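Local structure of DinB-like Protein (Bacillus cereus ATCC 10987, 3DI5) at residues F9-W13 / F92-Q97; E16-T20 / Q129-R133; H49-I54 / L125-Q129; I57-T61 / F121-L125. The protein is of unknown cellular function but belongs to the DinB family of metal-binding proteins and holds a nickel ion in this crystal. All coordinates share one frame. Residue numbers count along the deposited sequence, not the author numbering.

Contact 1 (F9-W13 / F92-Q97); sequences FLQSW and FVEALQ
Two antiparallel helices of the DinB four-helix bundle, 6-26 and 78-99, meet here through large apolar side chains. Both segments are helical throughout; their axes come no closer than 12.5 Å and point 172° apart, with L10 and V93 in register at 8.2 Å between CA atoms. The gap is filled by mostly large side chains; of those that touch, all but Q97 have CA-to-CB bonds directed toward the other helix. F9, W13, F92, V93 and L96 all take chi1 t, whereas L10 is m,t and L96 continues with chi2 p. F9 CE2 lies 4.1 Å from F92 CZ, and F9 CD2 3.8 Å from L96 CD2. L10 inserts CD2 between V93 CG1 (4.3 Å) and L96 CD2 (4.0 Å). At the solvent side Q97, m,t, starts sideways but swings inward until its OE1 lies 3.6 Å from L10 CD1. F9 and W13 also rest on helix 118-142, and F92 on helix 43-58, so these aromatics belong to the common core of all four helices. F92 turns its edge to the face of W13 in an offset edge-to-face pair, with centroids of F92 and the five-membered ring 5.4 Å apart and planes at 86°. The indole nitrogen is satisfied by N89 OD1, while V93 CG2 sits at the indole edge, 3.4 Å from W13 NE1.

Contact 2 (E16-T20 / Q129-R133); sequences ETEST and QNHHR. With NI (nickel (II) ion), chain B.
Helices 6-26 and 118-142, first and last of the DinB four-helix bundle, run parallel here: the axes of the two helical segments approach to 11.3 Å and cross at 22°. E16 lies opposite N130 (CA atoms 7.8 Å apart) and T20 opposite R133 (7.0 Å). The central interaction is a salt bridge. R133, extended t,t and then bent by chi3 p, reaches E16 (m,m), and E16 OE1 accepts hydrogen bonds from R133 NH2 at 2.9 Å and R133 NH1 at 3.0 Å. Within the helix, R133 NH2 makes a weak hydrogen bond to N130 OD1 (3.1 Å). Water extends the polar chain, donating to E16 OE1 at 2.9 Å and accepting from Q129 NE2 at 2.6 Å. T20, chi1 m, returns its hydroxyl to its own helix, OG1 to E16 O at 2.8 Å. Looser packing completes the interface: S19 OG lies over one face of the guanidinium, 3.5 Å from R133 NH1, and T20 OG1 is 3.7 Å from Q129 CD. Q129 OE1 is hydrogen-bonded to Y85 OH and E16 OE2 to Y151 OH. On another side of the same helix H132 (chi1 m) binds nickel through NE2 at 2.4 Å. A buried charged pair is thus matched between the two helices, next to the C-terminal Y151, on the very turn that supplies a metal ligand.

Contact 3 (H49-I54 / L125-Q129); sequences HIVTAI and LINHQ. With NI (nickel (II) ion), chain B.
The nickel site of this DinB-family protein is built across two antiparallel helices, 43-58 and 118-142, each giving a histidine here. Both segments are helical; their axes approach to 10.4 Å and point 170° apart, with I50 level with Q129 (CA atoms 6.0 Å apart) and I54 level with L125 (7.0 Å). H49 and H128 both adopt chi1 t, with chi2 of 65° and -106°, and aim NE2 at the ion: H49 NE2 to NI is 2.3 Å, H128 NE2 to NI 2.4 Å. Sharing the metal brings H49 NE2 and H128 NE2 to 3.1 Å without a hydrogen bond, the rings oblique at 69°. D71 OD2 accepts from the other imidazole nitrogen of H49, ND1. Next to the ligand A53 CB touches the edge of the H128 ring, 3.3 Å from H128 CE1. Further in, L125 (t,p) lays CD1 4.1 Å from I54 CG1, and I50 CG2 lies 3.9 Å from Q129 OE1. A water donates to I50 O (2.7 Å) and Q129 OE1 (3.1 Å), joining backbone to side chain. H132 and three waters, at 2.3 to 2.4 Å from the ion, raise the coordination to six, the three-histidine metal site characteristic of the DinB four-helix bundle.

Contact 4 (I57-T61 / F121-L125); sequences ILSGT and FLMTL
F121 is the largest bump of this contact: its ring (chi1 m, chi2 81°) projects from helix 118-142 into a hollow formed where the chain leaves helix 43-58. T61 CG2 covers one face, a CH-pi contact 3.6 Å from the F121 centroid and 24° off the normal; I57 O meets the edge, 3.4 Å from F121 CD2; G60 C is 4.1 Å from F121 CE2, where a side chain on G60 would be tight. Within the turn T61 N and T61 OG1 both hydrogen-bond to L58 O (3.0 and 2.7 Å). At this end of the antiparallel helix pair in the DinB four-helix bundle, I57 is level with L125, CA atoms 6.3 Å apart, and L58 with F121 at 6.6 Å. I57 (m,t) fits between T124 and L125, with CD1 4.3 Å from T124 CG2 and CG2 4.0 Å from L125 CB. L58 (m,t) wedges CD2 4.0 Å from L122 CD2 and CD1 4.2 Å from L125 CD2.

Helix 118-142 carries one side of contacts 2, 3 and 4, and contact 1 joins helices 6-26 and 78-99 alongside it, consistent with the bundle's up-down-down-up order. Contacts 2 and 3 share Q129, lie 8 Å apart between centres and together supply the three histidines at the nickel, H132 NE2 coming within 3.1 Å of H49 CD2. Contacts 3 and 4, 9 Å apart between centres, share L125, and I57 CD1 packs 3.7 Å from H128 ND1. W13 and F92 tie contact 1 to the rest: W13 CH2 is 3.4 Å from L125 CD2 and F92 CE1 3.0 Å from L58 CD1, yet the W13 side chain stays about 13 Å from the ion.

Contact 1 (F9-W13 / F92-Q97)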
loop_
_atom_site.group_PDB
_atom_site.type_symbol
_atom_site.label_atom_id
_atom_site.label_comp_id
_atom_site.label_asym_id
_atom_site.label_seq_id
_atom_site.Cartn_x
_atom_site.Cartn_y
_atom_site.Cartn_z
ATOM N N PHE A 9 -14.118 -6.868 -3.195
ATOM C CA PHE A 9 -12.736 -6.476 -2.927
ATOM C C PHE A 9 -12.667 -5.031 -2.471
ATOM O O PHE A 9 -11.905 -4.712 -1.569
ATOM C CB PHE A 9 -11.821 -6.675 -4.145
ATOM C CG PHE A 9 -10.465 -6.019 -3.986
ATOM C CD1 PHE A 9 -9.519 -6.552 -3.130
ATOM C CD2 PHE A 9 -10.154 -4.854 -4.666
ATOM C CE1 PHE A 9 -8.288 -5.938 -2.959
ATOM C CE2 PHE A 9 -8.930 -4.236 -4.491
ATOM C CZ PHE A 9 -7.997 -4.788 -3.634
ATOM N N LEU A 10 -13.457 -4.160 -3.096
ATOM C CA LEU A 10 -13.400 -2.729 -2.801
ATOM C C LEU A 10 -13.949 -2.390 -1.409
ATOM O O LEU A 10 -13.515 -1.421 -0.796
ATOM C CB LEU A 10 -14.096 -1.916 -3.903
ATOM C CG LEU A 10 -13.362 -1.996 -5.248
ATOM C CD1 LEU A 10 -14.154 -1.373 -6.385
ATOM C CD2 LEU A 10 -11.992 -1.365 -5.141
ATOM N N GLN A 11 -14.872 -3.208 -0.901
ATOM C CA GLN A 11 -15.352 -3.066 0.485
ATOM C C GLN A 11 -14.225 -3.383 1.478
ATOM O O GLN A 11 -14.055 -2.682 2.476
ATOM C CB GLN A 11 -16.581 -3.952 0.750
ATOM N N SER A 12 -13.462 -4.440 1.203
ATOM C CA SER A 12 -12.259 -4.742 1.976
ATOM C C SER A 12 -11.187 -3.658 1.756
ATOM O O SER A 12 -10.653 -3.107 2.713
ATOM C CB SER A 12 -11.713 -6.125 1.592
ATOM N N TRP A 13 -10.900 -3.342 0.499
ATOM C CA TRP A 13 -9.860 -2.370 0.148
ATOM C C TRP A 13 -10.115 -0.965 0.700
ATOM O O TRP A 13 -9.180 -0.272 1.103
ATOM C CB TRP A 13 -9.693 -2.300 -1.379
ATOM C CG TRP A 13 -8.553 -1.436 -1.830
ATOM C CD1 TRP A 13 -8.635 -0.308 -2.584
ATOM C CD2 TRP A 13 -7.162 -1.634 -1.544
ATOM N NE1 TRP A 13 -7.373 0.216 -2.781
ATOM C CE2 TRP A 13 -6.456 -0.585 -2.159
ATOM C CE3 TRP A 13 -6.449 -2.596 -0.817
ATOM C CZ2 TRP A 13 -5.077 -0.456 -2.062
ATOM C CZ3 TRP A 13 -5.070 -2.472 -0.720
ATOM C CH2 TRP A 13 -4.398 -1.410 -1.352
ATOM N N PHE A 92 -5.154 3.595 -8.959
ATOM C CA PHE A 92 -5.304 2.151 -8.959
ATOM C C PHE A 92 -6.779 1.755 -9.075
ATOM O O PHE A 92 -7.181 1.052 -10.006
ATOM C CB PHE A 92 -4.697 1.562 -7.693
ATOM C CG PHE A 92 -5.160 0.163 -7.406
ATOM C CD1 PHE A 92 -5.251 -0.771 -8.428
ATOM C CD2 PHE A 92 -5.550 -0.204 -6.129
ATOM C CE1 PHE A 92 -5.683 -2.100 -8.155
ATOM C CE2 PHE A 92 -6.003 -1.500 -5.867
ATOM C CZ PHE A 92 -6.073 -2.431 -6.891
ATOM N N VAL A 93 -7.571 2.246 -8.122
ATOM C CA VAL A 93 -8.983 1.906 -7.967
ATOM C C VAL A 93 -9.779 2.367 -9.190
ATOM O O VAL A 93 -10.772 1.742 -9.582
ATOM C CB VAL A 93 -9.518 2.523 -6.644
ATOM C CG1 VAL A 93 -11.040 2.578 -6.591
ATOM C CG2 VAL A 93 -8.951 1.731 -5.440
ATOM N N GLU A 94 -9.320 3.450 -9.800
ATOM C CA GLU A 94 -9.909 3.932 -11.044
ATOM C C GLU A 94 -9.650 2.964 -12.192
ATOM O O GLU A 94 -10.517 2.764 -13.041
ATOM C CB GLU A 94 -9.379 5.315 -11.377
ATOM C CG GLU A 94 -10.142 6.437 -10.681
ATOM C CD GLU A 94 -9.581 7.813 -11.017
ATOM O OE1 GLU A 94 -8.388 7.871 -11.417
ATOM O OE2 GLU A 94 -10.314 8.826 -10.879
ATOM N N ALA A 95 -8.474 2.340 -12.200
ATOM C CA ALA A 95 -8.108 1.433 -13.289
ATOM C C ALA A 95 -8.840 0.105 -13.129
ATOM O O ALA A 95 -9.321 -0.470 -14.099
ATOM C CB ALA A 95 -6.601 1.232 -13.355
ATOM N N LEU A 96 -8.948 -0.353 -11.889
ATOM C CA LEU A 96 -9.669 -1.578 -11.573
ATOM C C LEU A 96 -11.130 -1.449 -12.009
ATOM O O LEU A 96 -11.669 -2.356 -12.629
ATOM C CB LEU A 96 -9.584 -1.875 -10.067
ATOM C CG LEU A 96 -9.810 -3.325 -9.624
ATOM C CD1 LEU A 96 -8.540 -4.111 -9.803
ATOM C CD2 LEU A 96 -10.247 -3.399 -8.175
ATOM N N GLN A 97 -11.763 -0.321 -11.687
ATOM C CA GLN A 97 -13.187 -0.133 -11.993
ATOM C C GLN A 97 -13.440 0.038 -13.494
ATOM O O GLN A 97 -14.493 -0.360 -13.995
ATOM C CB GLN A 97 -13.780 1.050 -11.212
ATOM C CG GLN A 97 -14.060 0.743 -9.728
ATOM C CD GLN A 97 -14.402 1.983 -8.906
ATOM O OE1 GLN A 97 -14.309 1.969 -7.674
ATOM N NE2 GLN A 97 -14.777 3.063 -9.580
#

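Contact 2 (E16-T20 / Q129-R133)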
loop_
_atom_site.group_PDB
_atom_site.type_symbol
_atom_site.label_atom_id
_atom_site.label_comp_id
_atom_site.label_asym_id
_atom_site.label_seq_id
_atom_site.Cartn_x
_atom_site.Cartn_y
_atom_site.Cartn_z
ATOM N N GLU A 16 -9.069 -0.796 4.285
ATOM C CA GLU A 16 -7.606 -0.846 4.360
ATOM C C GLU A 16 -6.974 0.488 3.978
ATOM O O GLU A 16 -6.072 0.970 4.663
ATOM C CB GLU A 16 -7.057 -1.953 3.464
ATOM C CG GLU A 16 -7.450 -3.371 3.892
ATOM C CD GLU A 16 -7.073 -3.691 5.320
ATOM O OE1 GLU A 16 -5.971 -3.317 5.750
ATOM O OE2 GLU A 16 -7.864 -4.330 6.031
ATOM N N THR A 17 -7.442 1.086 2.892
ATOM C CA THR A 17 -6.877 2.354 2.430
ATOM C C THR A 17 -7.217 3.516 3.356
ATOM O O THR A 17 -6.342 4.344 3.642
ATOM C CB THR A 17 -7.311 2.717 0.995
ATOM O OG1 THR A 17 -8.728 2.868 0.937
ATOM C CG2 THR A 17 -6.881 1.653 0.005
ATOM N N GLU A 18 -8.473 3.588 3.819
ATOM C CA GLU A 18 -8.874 4.635 4.763
ATOM C C GLU A 18 -7.982 4.590 6.002
ATOM O O GLU A 18 -7.449 5.616 6.437
ATOM C CB GLU A 18 -10.372 4.507 5.165
ATOM C CG GLU A 18 -11.373 4.982 4.074
ATOM C CD GLU A 18 -12.862 4.939 4.508
ATOM N N SER A 19 -7.824 3.390 6.553
ATOM C CA SER A 19 -6.974 3.157 7.721
ATOM C C SER A 19 -5.503 3.543 7.480
ATOM O O SER A 19 -4.878 4.154 8.323
ATOM C CB SER A 19 -7.084 1.684 8.152
ATOM O OG SER A 19 -5.979 1.295 8.967
ATOM N N THR A 20 -4.958 3.194 6.323
ATOM C CA THR A 20 -3.568 3.488 6.011
ATOM C C THR A 20 -3.366 4.981 5.822
ATOM O O THR A 20 -2.403 5.543 6.326
ATOM C CB THR A 20 -3.096 2.690 4.765
ATOM O OG1 THR A 20 -3.316 1.301 5.015
ATOM C CG2 THR A 20 -1.618 2.912 4.479
ATOM N N GLN A 129 0.586 -4.775 2.770
ATOM C CA GLN A 129 0.301 -3.462 3.323
ATOM C C GLN A 129 -0.002 -3.504 4.825
ATOM O O GLN A 129 0.414 -2.622 5.562
ATOM C CB GLN A 129 -0.876 -2.863 2.600
ATOM C CG GLN A 129 -1.142 -1.405 2.967
ATOM C CD GLN A 129 -2.246 -0.811 2.182
ATOM O OE1 GLN A 129 -2.039 0.143 1.425
ATOM N NE2 GLN A 129 -3.454 -1.365 2.341
ATOM N N ASN A 130 -0.722 -4.540 5.251
ATOM C CA ASN A 130 -1.165 -4.689 6.630
ATOM C C ASN A 130 0.014 -5.056 7.542
ATOM O O ASN A 130 0.119 -4.578 8.669
ATOM C CB ASN A 130 -2.265 -5.762 6.683
ATOM C CG ASN A 130 -2.869 -5.949 8.077
ATOM O OD1 ASN A 130 -2.726 -5.102 8.962
ATOM N ND2 ASN A 130 -3.564 -7.066 8.265
ATOM N N HIS A 131 0.900 -5.910 7.044
ATOM C CA HIS A 131 2.133 -6.250 7.761
ATOM C C HIS A 131 2.959 -5.005 8.088
ATOM O O HIS A 131 3.365 -4.805 9.241
ATOM C CB HIS A 131 2.976 -7.200 6.913
ATOM C CG HIS A 131 4.396 -7.317 7.362
ATOM N ND1 HIS A 131 4.762 -7.983 8.514
ATOM C CD2 HIS A 131 5.547 -6.889 6.788
ATOM C CE1 HIS A 131 6.078 -7.944 8.636
ATOM N NE2 HIS A 131 6.578 -7.292 7.601
ATOM N N HIS A 132 3.213 -4.207 7.063
ATOM C CA HIS A 132 4.027 -2.990 7.180
ATOM C C HIS A 132 3.356 -1.847 7.928
ATOM O O HIS A 132 4.021 -1.050 8.619
ATOM C CB HIS A 132 4.438 -2.503 5.794
ATOM C CG HIS A 132 5.536 -3.299 5.177
ATOM N ND1 HIS A 132 6.800 -3.354 5.712
ATOM C CD2 HIS A 132 5.564 -4.074 4.064
ATOM C CE1 HIS A 132 7.561 -4.119 4.954
ATOM N NE2 HIS A 132 6.840 -4.551 3.941
ATOM N N ARG A 133 2.042 -1.720 7.781
ATOM C CA ARG A 133 1.293 -0.767 8.616
ATOM C C ARG A 133 1.394 -1.186 10.104
ATOM O O ARG A 133 1.521 -0.354 10.984
ATOM C CB ARG A 133 -0.153 -0.680 8.134
ATOM C CG ARG A 133 -1.012 0.286 8.896
ATOM C CD ARG A 133 -2.409 0.297 8.332
ATOM N NE ARG A 133 -3.028 -0.996 8.555
ATOM C CZ ARG A 133 -3.994 -1.524 7.806
ATOM N NH1 ARG A 133 -4.491 -0.890 6.747
ATOM N NH2 ARG A 133 -4.456 -2.712 8.131
HETATM NI NI NI B . 7.670 -5.552 1.953
HETATM O O HOH W 1 -3.923 -3.490 3.762
HETATM O O HOH W 2 9.971 -5.570 2.649
HETATM O O HOH W 3 7.467 -7.744 2.527
HETATM O O HOH W 4 8.418 -6.320 -0.152
#

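Contact 3 (H49-I54 / L125-Q129)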
loop_
_atom_site.group_PDB
_atom_site.type_symbol
_atom_site.label_atom_id
_atom_site.label_comp_id
_atom_site.label_asym_id
_atom_site.label_seq_id
_atom_site.Cartn_x
_atom_site.Cartn_y
_atom_site.Cartn_z
ATOM N N HIS A 49 7.609 2.522 1.204
ATOM C CA HIS A 49 7.539 1.157 0.699
ATOM C C HIS A 49 6.065 0.747 0.461
ATOM O O HIS A 49 5.746 0.079 -0.522
ATOM C CB HIS A 49 8.244 0.225 1.706
ATOM C CG HIS A 49 8.248 -1.224 1.326
ATOM N ND1 HIS A 49 8.919 -1.704 0.225
ATOM C CD2 HIS A 49 7.758 -2.311 1.968
ATOM C CE1 HIS A 49 8.788 -3.020 0.171
ATOM N NE2 HIS A 49 8.084 -3.414 1.215
ATOM N N ILE A 50 5.170 1.190 1.344
ATOM C CA ILE A 50 3.710 0.948 1.224
ATOM C C ILE A 50 3.129 1.640 0.008
ATOM O O ILE A 50 2.324 1.077 -0.763
ATOM C CB ILE A 50 2.987 1.458 2.504
ATOM C CG1 ILE A 50 3.233 0.476 3.640
ATOM C CG2 ILE A 50 1.430 1.625 2.305
ATOM C CD1 ILE A 50 3.064 1.080 5.013
ATOM N N VAL A 51 3.548 2.868 -0.177
ATOM C CA VAL A 51 3.100 3.622 -1.309
ATOM C C VAL A 51 3.511 2.936 -2.616
ATOM O O VAL A 51 2.666 2.687 -3.495
ATOM C CB VAL A 51 3.614 5.054 -1.223
ATOM C CG1 VAL A 51 3.153 5.839 -2.433
ATOM C CG2 VAL A 51 3.116 5.734 0.101
ATOM N N THR A 52 4.798 2.594 -2.718
ATOM C CA THR A 52 5.368 2.057 -3.941
ATOM C C THR A 52 4.940 0.632 -4.196
ATOM O O THR A 52 4.909 0.203 -5.364
ATOM C CB THR A 52 6.927 2.112 -3.960
ATOM O OG1 THR A 52 7.467 1.305 -2.899
ATOM C CG2 THR A 52 7.405 3.489 -3.792
ATOM N N ALA A 53 4.598 -0.096 -3.122
ATOM C CA ALA A 53 4.130 -1.467 -3.216
ATOM C C ALA A 53 2.870 -1.647 -4.057
ATOM O O ALA A 53 2.655 -2.742 -4.582
ATOM C CB ALA A 53 3.938 -2.092 -1.801
ATOM N N ILE A 54 2.080 -0.571 -4.276
ATOM C CA ILE A 54 0.814 -0.721 -5.010
ATOM C C ILE A 54 1.094 -1.058 -6.493
ATOM O O ILE A 54 0.670 -2.126 -6.965
ATOM C CB ILE A 54 -0.165 0.489 -4.810
ATOM C CG1 ILE A 54 -0.742 0.464 -3.391
ATOM C CG2 ILE A 54 -1.318 0.437 -5.780
ATOM C CD1 ILE A 54 -1.321 1.814 -2.914
ATOM N N LEU A 125 -1.586 -7.861 -2.007
ATOM C CA LEU A 125 -1.485 -6.446 -1.797
ATOM C C LEU A 125 -1.941 -6.043 -0.389
ATOM O O LEU A 125 -1.274 -5.245 0.275
ATOM C CB LEU A 125 -2.324 -5.705 -2.838
ATOM C CG LEU A 125 -2.353 -4.190 -2.839
ATOM C CD1 LEU A 125 -1.026 -3.603 -3.321
ATOM C CD2 LEU A 125 -3.491 -3.701 -3.701
ATOM N N ILE A 126 -3.090 -6.561 0.029
ATOM C CA ILE A 126 -3.692 -6.209 1.314
ATOM C C ILE A 126 -2.862 -6.721 2.466
ATOM O O ILE A 126 -2.633 -5.989 3.427
ATOM C CB ILE A 126 -5.152 -6.760 1.455
ATOM C CG1 ILE A 126 -6.089 -6.029 0.502
ATOM C CG2 ILE A 126 -5.681 -6.570 2.873
ATOM C CD1 ILE A 126 -7.511 -6.545 0.508
ATOM N N ASN A 127 -2.433 -7.977 2.366
ATOM C CA ASN A 127 -1.639 -8.628 3.386
ATOM C C ASN A 127 -0.280 -7.955 3.621
ATOM O O ASN A 127 0.123 -7.716 4.772
ATOM C CB ASN A 127 -1.384 -10.080 3.001
ATOM C CG ASN A 127 -2.573 -10.972 3.217
ATOM O OD1 ASN A 127 -3.602 -10.555 3.761
ATOM N ND2 ASN A 127 -2.439 -12.230 2.798
ATOM N N HIS A 128 0.392 -7.623 2.514
ATOM C CA HIS A 128 1.686 -6.928 2.531
ATOM C C HIS A 128 1.542 -5.580 3.232
ATOM O O HIS A 128 2.299 -5.287 4.154
ATOM C CB HIS A 128 2.222 -6.770 1.093
ATOM C CG HIS A 128 3.493 -5.974 0.978
ATOM N ND1 HIS A 128 3.523 -4.685 0.489
ATOM C CD2 HIS A 128 4.775 -6.297 1.261
ATOM C CE1 HIS A 128 4.775 -4.247 0.489
ATOM N NE2 HIS A 128 5.551 -5.208 0.959
ATOM N N GLN A 129 0.586 -4.775 2.770
ATOM C CA GLN A 129 0.301 -3.462 3.323
ATOM C C GLN A 129 -0.002 -3.504 4.825
ATOM O O GLN A 129 0.414 -2.622 5.562
ATOM C CB GLN A 129 -0.876 -2.863 2.600
ATOM C CG GLN A 129 -1.142 -1.405 2.967
ATOM C CD GLN A 129 -2.246 -0.811 2.182
ATOM O OE1 GLN A 129 -2.039 0.143 1.425
ATOM N NE2 GLN A 129 -3.454 -1.365 2.341
HETATM NI NI NI B . 7.670 -5.552 1.953
HETATM O O HOH W 5 0.530 -0.763 -0.010
HETATM O O HOH W 2 9.971 -5.570 2.649
HETATM O O HOH W 3 7.467 -7.744 2.527
HETATM O O HOH W 4 8.418 -6.320 -0.152
#

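Contact 4 (I57-T61 / F121-L125)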
loop_
_atom_site.group_PDB
_atom_site.type_symbol
_atom_site.label_atom_id
_atom_site.label_comp_id
_atom_site.label_asym_id
_atom_site.label_seq_id
_atom_site.Cartn_x
_atom_site.Cartn_y
_atom_site.Cartn_z
ATOM N N ILE A 57 3.287 -4.697 -6.714
ATOM C CA ILE A 57 2.528 -5.925 -6.571
ATOM C C ILE A 57 1.552 -6.082 -7.769
ATOM O O ILE A 57 1.370 -7.173 -8.279
ATOM C CB ILE A 57 1.832 -5.992 -5.182
ATOM C CG1 ILE A 57 2.870 -6.290 -4.087
ATOM C CG2 ILE A 57 0.682 -6.978 -5.200
ATOM C CD1 ILE A 57 2.291 -6.277 -2.651
ATOM N N LEU A 58 0.961 -5.004 -8.272
ATOM C CA LEU A 58 -0.033 -5.188 -9.322
ATOM C C LEU A 58 0.560 -5.291 -10.753
ATOM O O LEU A 58 -0.184 -5.555 -11.727
ATOM C CB LEU A 58 -1.130 -4.117 -9.207
ATOM C CG LEU A 58 -1.870 -4.198 -7.852
ATOM C CD1 LEU A 58 -3.016 -3.359 -7.830
ATOM C CD2 LEU A 58 -2.328 -5.629 -7.530
ATOM N N SER A 59 1.881 -5.131 -10.888
ATOM C CA SER A 59 2.478 -4.964 -12.223
ATOM C C SER A 59 2.251 -6.161 -13.135
ATOM O O SER A 59 1.961 -5.996 -14.311
ATOM C CB SER A 59 3.979 -4.634 -12.141
ATOM O OG SER A 59 4.726 -5.726 -11.637
ATOM N N GLY A 60 2.361 -7.358 -12.571
ATOM C CA GLY A 60 2.203 -8.597 -13.328
ATOM C C GLY A 60 0.780 -8.896 -13.756
ATOM O O GLY A 60 0.559 -9.770 -14.582
ATOM N N THR A 61 -0.193 -8.189 -13.185
ATOM C CA THR A 61 -1.598 -8.326 -13.610
ATOM C C THR A 61 -1.849 -7.606 -14.953
ATOM O O THR A 61 -2.841 -7.859 -15.637
ATOM C CB THR A 61 -2.590 -7.722 -12.589
ATOM O OG1 THR A 61 -2.570 -6.299 -12.717
ATOM C CG2 THR A 61 -2.256 -8.128 -11.166
ATOM N N PHE A 121 -3.130 -11.836 -6.398
ATOM C CA PHE A 121 -2.386 -10.573 -6.420
ATOM C C PHE A 121 -2.990 -9.633 -5.393
ATOM O O PHE A 121 -2.274 -8.963 -4.615
ATOM C CB PHE A 121 -2.429 -9.909 -7.779
ATOM C CG PHE A 121 -1.525 -10.533 -8.796
ATOM C CD1 PHE A 121 -1.898 -11.683 -9.478
ATOM C CD2 PHE A 121 -0.305 -9.962 -9.088
ATOM C CE1 PHE A 121 -1.074 -12.242 -10.416
ATOM C CE2 PHE A 121 0.507 -10.516 -10.043
ATOM C CZ PHE A 121 0.135 -11.684 -10.682
ATOM N N LEU A 122 -4.321 -9.554 -5.417
ATOM C CA LEU A 122 -5.042 -8.532 -4.654
ATOM C C LEU A 122 -4.991 -8.892 -3.170
ATOM O O LEU A 122 -4.854 -8.025 -2.329
ATOM C CB LEU A 122 -6.503 -8.400 -5.121
ATOM C CG LEU A 122 -6.759 -7.724 -6.471
ATOM C CD1 LEU A 122 -8.233 -7.582 -6.720
ATOM C CD2 LEU A 122 -6.103 -6.405 -6.528
HETATM N N MSE A 123 -5.107 -10.176 -2.866
HETATM C CA MSE A 123 -4.985 -10.655 -1.500
HETATM C C MSE A 123 -3.604 -10.298 -0.973
HETATM O O MSE A 123 -3.441 -9.956 0.196
HETATM C CB MSE A 123 -5.166 -12.174 -1.461
HETATM C CG MSE A 123 -5.105 -12.784 -0.106
HETATM SE SE MSE A 123 -4.698 -14.717 -0.200
HETATM C CE MSE A 123 -2.757 -14.637 -0.826
ATOM N N THR A 124 -2.611 -10.402 -1.850
ATOM C CA THR A 124 -1.222 -10.207 -1.483
ATOM C C THR A 124 -0.975 -8.732 -1.206
ATOM O O THR A 124 -0.275 -8.393 -0.261
ATOM C CB THR A 124 -0.251 -10.834 -2.563
ATOM O OG1 THR A 124 -0.404 -12.269 -2.562
ATOM C CG2 THR A 124 1.233 -10.473 -2.272
ATOM N N LEU A 125 -1.586 -7.861 -2.007
ATOM C CA LEU A 125 -1.485 -6.446 -1.797
ATOM C C LEU A 125 -1.941 -6.043 -0.389
ATOM O O LEU A 125 -1.274 -5.245 0.275
ATOM C CB LEU A 125 -2.324 -5.705 -2.838
ATOM C CG LEU A 125 -2.353 -4.190 -2.839
ATOM C CD1 LEU A 125 -1.026 -3.603 -3.321
ATOM C CD2 LEU A 125 -3.491 -3.701 -3.701
#